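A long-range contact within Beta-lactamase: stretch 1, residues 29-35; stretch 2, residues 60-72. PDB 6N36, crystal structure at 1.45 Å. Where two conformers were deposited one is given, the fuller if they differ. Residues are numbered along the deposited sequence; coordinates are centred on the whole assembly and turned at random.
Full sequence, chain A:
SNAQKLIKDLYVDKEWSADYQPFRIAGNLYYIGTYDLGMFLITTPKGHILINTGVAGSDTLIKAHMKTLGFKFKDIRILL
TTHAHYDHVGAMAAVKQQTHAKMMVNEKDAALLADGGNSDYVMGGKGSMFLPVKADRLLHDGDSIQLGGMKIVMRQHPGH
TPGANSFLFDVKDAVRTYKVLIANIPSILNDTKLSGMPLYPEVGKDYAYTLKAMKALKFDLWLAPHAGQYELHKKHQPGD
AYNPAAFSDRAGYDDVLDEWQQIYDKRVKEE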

# COMPACT_ATOMS: atom_id res chain seq x y z
N LEU A 29 -9.25 -5.47 10.82
CA LEU A 29 -8.33 -5.40 9.66
C LEU A 29 -8.15 -6.78 9.06
O LEU A 29 -7.80 -7.75 9.78
CB LEU A 29 -6.98 -4.86 10.13
CG LEU A 29 -5.87 -4.95 9.10
CD1 LEU A 29 -6.12 -4.05 7.90
CD2 LEU A 29 -4.52 -4.64 9.72
N TYR A 30 -8.45 -6.88 7.79
CA TYR A 30 -8.44 -8.15 7.03
C TYR A 30 -7.46 -8.01 5.86
O TYR A 30 -7.34 -6.94 5.21
CB TYR A 30 -9.82 -8.47 6.48
CG TYR A 30 -10.86 -8.66 7.55
CD1 TYR A 30 -11.50 -7.56 8.11
CD2 TYR A 30 -11.20 -9.92 8.02
CE1 TYR A 30 -12.41 -7.70 9.14
CE2 TYR A 30 -12.16 -10.06 9.02
CZ TYR A 30 -12.74 -8.94 9.61
OH TYR A 30 -13.71 -9.04 10.60
N TYR A 31 -6.86 -9.15 5.53
CA TYR A 31 -6.04 -9.35 4.33
C TYR A 31 -6.95 -9.88 3.23
O TYR A 31 -7.58 -10.92 3.42
CB TYR A 31 -4.90 -10.33 4.56
CG TYR A 31 -3.93 -10.41 3.39
CD1 TYR A 31 -2.86 -9.53 3.30
CD2 TYR A 31 -4.11 -11.31 2.33
CE1 TYR A 31 -2.00 -9.56 2.23
CE2 TYR A 31 -3.23 -11.35 1.27
CZ TYR A 31 -2.14 -10.51 1.24
OH TYR A 31 -1.27 -10.49 0.19
N ILE A 32 -7.07 -9.21 2.10
CA ILE A 32 -7.90 -9.65 0.95
C ILE A 32 -7.10 -9.62 -0.36
O ILE A 32 -7.70 -9.60 -1.43
CB ILE A 32 -9.20 -8.84 0.84
CG1 ILE A 32 -8.98 -7.32 0.65
CG2 ILE A 32 -10.07 -9.13 2.05
CD1 ILE A 32 -10.24 -6.62 0.22
N GLY A 33 -5.78 -9.63 -0.26
CA GLY A 33 -4.90 -9.51 -1.41
C GLY A 33 -4.62 -10.84 -2.08
O GLY A 33 -5.30 -11.82 -1.85
N THR A 34 -3.57 -10.83 -2.88
CA THR A 34 -3.13 -12.04 -3.60
C THR A 34 -1.94 -12.67 -2.86
O THR A 34 -1.57 -12.25 -1.75
CB THR A 34 -2.82 -11.68 -5.05
OG1 THR A 34 -1.77 -10.72 -5.05
CG2 THR A 34 -4.04 -11.17 -5.78
N TYR A 35 -1.35 -13.71 -3.46
CA TYR A 35 -0.17 -14.33 -2.81
C TYR A 35 0.87 -13.25 -2.51
O TYR A 35 1.48 -13.33 -1.46
CB TYR A 35 0.37 -15.48 -3.67
CG TYR A 35 1.44 -16.30 -2.99
CD1 TYR A 35 1.09 -17.36 -2.17
CD2 TYR A 35 2.78 -16.03 -3.18
CE1 TYR A 35 2.06 -18.11 -1.51
CE2 TYR A 35 3.76 -16.74 -2.51
CZ TYR A 35 3.39 -17.79 -1.68
OH TYR A 35 4.34 -18.51 -1.01
N THR A 60 -12.20 -8.18 -9.34
CA THR A 60 -12.94 -9.45 -9.24
C THR A 60 -12.53 -10.21 -7.97
O THR A 60 -13.45 -10.74 -7.25
CB THR A 60 -12.72 -10.31 -10.49
OG1 THR A 60 -13.25 -9.53 -11.56
CG2 THR A 60 -13.42 -11.64 -10.40
N LEU A 61 -11.22 -10.32 -7.70
CA LEU A 61 -10.67 -11.06 -6.54
C LEU A 61 -11.04 -10.34 -5.25
O LEU A 61 -11.36 -11.02 -4.26
CB LEU A 61 -9.15 -11.20 -6.65
CG LEU A 61 -8.62 -12.53 -7.20
CD1 LEU A 61 -7.38 -12.93 -6.41
CD2 LEU A 61 -9.64 -13.64 -7.17
N ILE A 62 -10.98 -9.02 -5.27
CA ILE A 62 -11.35 -8.21 -4.06
C ILE A 62 -12.82 -8.49 -3.71
O ILE A 62 -13.09 -8.81 -2.54
CB ILE A 62 -11.11 -6.72 -4.30
CG1 ILE A 62 -9.60 -6.46 -4.38
CG2 ILE A 62 -11.76 -5.82 -3.24
CD1 ILE A 62 -9.27 -5.12 -5.00
N LYS A 63 -13.70 -8.45 -4.70
CA LYS A 63 -15.16 -8.70 -4.47
C LYS A 63 -15.34 -10.12 -3.90
O LYS A 63 -16.09 -10.33 -2.88
CB LYS A 63 -15.91 -8.39 -5.77
CG LYS A 63 -17.42 -8.51 -5.67
CD LYS A 63 -18.10 -8.19 -7.01
CE LYS A 63 -19.61 -8.21 -6.90
NZ LYS A 63 -20.06 -8.93 -5.69
N ALA A 64 -14.69 -11.13 -4.49
CA ALA A 64 -14.81 -12.54 -4.07
C ALA A 64 -14.26 -12.74 -2.67
O ALA A 64 -14.85 -13.52 -1.89
CB ALA A 64 -14.11 -13.44 -5.05
N HIS A 65 -13.10 -12.11 -2.37
CA HIS A 65 -12.48 -12.31 -1.05
C HIS A 65 -13.39 -11.70 0.01
O HIS A 65 -13.51 -12.25 1.10
CB HIS A 65 -11.10 -11.68 -1.05
CG HIS A 65 -10.10 -12.49 -1.76
ND1 HIS A 65 -8.82 -12.02 -2.02
CD2 HIS A 65 -10.16 -13.71 -2.32
CE1 HIS A 65 -8.14 -12.95 -2.66
NE2 HIS A 65 -8.93 -14.00 -2.85
N MET A 66 -13.96 -10.54 -0.30
CA MET A 66 -14.86 -9.87 0.66
C MET A 66 -16.10 -10.75 0.91
O MET A 66 -16.46 -10.92 2.10
CB MET A 66 -15.22 -8.49 0.16
CG MET A 66 -14.09 -7.53 0.36
SD MET A 66 -14.46 -5.85 -0.18
CE MET A 66 -15.65 -5.43 1.10
N LYS A 67 -16.63 -11.37 -0.13
CA LYS A 67 -17.80 -12.27 0.01
C LYS A 67 -17.40 -13.42 0.94
O LYS A 67 -18.18 -13.78 1.87
CB LYS A 67 -18.26 -12.76 -1.36
CG LYS A 67 -19.46 -13.69 -1.33
CD LYS A 67 -19.78 -14.36 -2.67
CE LYS A 67 -20.52 -15.67 -2.49
NZ LYS A 67 -20.62 -16.49 -3.73
N THR A 68 -16.24 -14.06 0.70
CA THR A 68 -15.75 -15.17 1.56
C THR A 68 -15.75 -14.77 3.04
O THR A 68 -16.09 -15.61 3.88
CB THR A 68 -14.35 -15.65 1.14
OG1 THR A 68 -14.54 -16.20 -0.16
CG2 THR A 68 -13.74 -16.60 2.13
N LEU A 69 -15.35 -13.52 3.36
CA LEU A 69 -15.28 -13.00 4.74
C LEU A 69 -16.67 -12.56 5.27
O LEU A 69 -16.72 -12.27 6.50
CB LEU A 69 -14.33 -11.81 4.79
CG LEU A 69 -12.86 -12.14 4.50
CD1 LEU A 69 -12.05 -10.84 4.44
CD2 LEU A 69 -12.31 -13.09 5.53
N GLY A 70 -17.66 -12.41 4.39
CA GLY A 70 -19.04 -12.01 4.72
C GLY A 70 -19.27 -10.52 4.63
O GLY A 70 -20.29 -10.03 5.20
N PHE A 71 -18.47 -9.81 3.83
CA PHE A 71 -18.66 -8.35 3.63
C PHE A 71 -19.04 -8.08 2.18
O PHE A 71 -18.69 -8.88 1.25
CB PHE A 71 -17.40 -7.58 3.97
CG PHE A 71 -16.91 -7.82 5.38
CD1 PHE A 71 -17.67 -7.33 6.44
CD2 PHE A 71 -15.77 -8.53 5.65
CE1 PHE A 71 -17.27 -7.53 7.75
CE2 PHE A 71 -15.37 -8.77 6.97
CZ PHE A 71 -16.13 -8.25 8.00
N LYS A 72 -19.75 -6.99 1.98
CA LYS A 72 -20.20 -6.55 0.64
C LYS A 72 -19.21 -5.53 0.07
O LYS A 72 -18.95 -4.50 0.68
CB LYS A 72 -21.60 -5.95 0.69
CG LYS A 72 -22.72 -6.98 0.81
CD LYS A 72 -24.08 -6.50 0.30
CE LYS A 72 -24.29 -5.01 0.36
NZ LYS A 72 -25.66 -4.68 0.84

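How do the two backbones lie against each other? Stretch 1 is a short strand, residues 29-31, that runs on into loop, and it passes along one side of the helix that carries most of stretch 2. The register runs backward: Y30 lies nearest L69, with CA atoms 8.7 Å apart, while I32 lies nearest H65, where the CA atoms close to 5.7 Å. Further on, T34 reaches L61, so each step of two residues along stretch 1 meets a residue one helical turn earlier. L29 takes no part, being out of reach of the helix.

What does Y30 find at the end of the helix? Its CA-to-CB bond points toward stretch 2, and its ring meets two residues. F71 turns an edge toward the face of Y30, with ring centroids 5.1 Å apart and planes at 65°, an arrangement that sets the slightly positive ring hydrogens of F71 against the π cloud of Y30. The Y30 OH atom in turn sits at the edge of the F71 ring, 3.6 Å from F71 CZ. L69 adds an apolar contact, its methyl CD1 3.8 Å from Y30 CD2. F71 follows G70, whose positive phi, easily adopted by glycine, belongs to a Schellman motif; there F71 N bonds back to M66 O at 2.9 Å.

Why is I32 the centre of the contact? It has the largest area covered by the other stretch, and both its side chain and its backbone are engaged. I32 CD1 lies 3.9 Å from I62 CG2 and 4.0 Å from M66 CG, while I32 CG2 packs 3.5 Å from L69 CD1, so the branched side chain fills space along successive turns of the helix. The polar link is a hydrogen bond from H65 ND1 to I32 O, 2.7 Å long and nearly straight at 173°. It gives a carbonyl in the loop after the strand a donor from the helix, and with H65 NE2 bonded elsewhere in the structure, both ring nitrogens are satisfied.

How does the contact finish beyond I32? G33 brings its carbonyl to the edge of the same imidazole, with G33 O 3.2 Å from H65 CE1, a ring carbon whose hydrogen is mildly polarized. A CB on G33 would point away from the helix and be crowded by Y31 OH. Y31 OH donates to T34 O at 2.6 Å, a hydrogen bond within stretch 1 that ties the strand to the loop that follows. T34 then makes the last contact, its methyl CG2 3.8 Å from L61 CD1, and Y35 lies beyond reach.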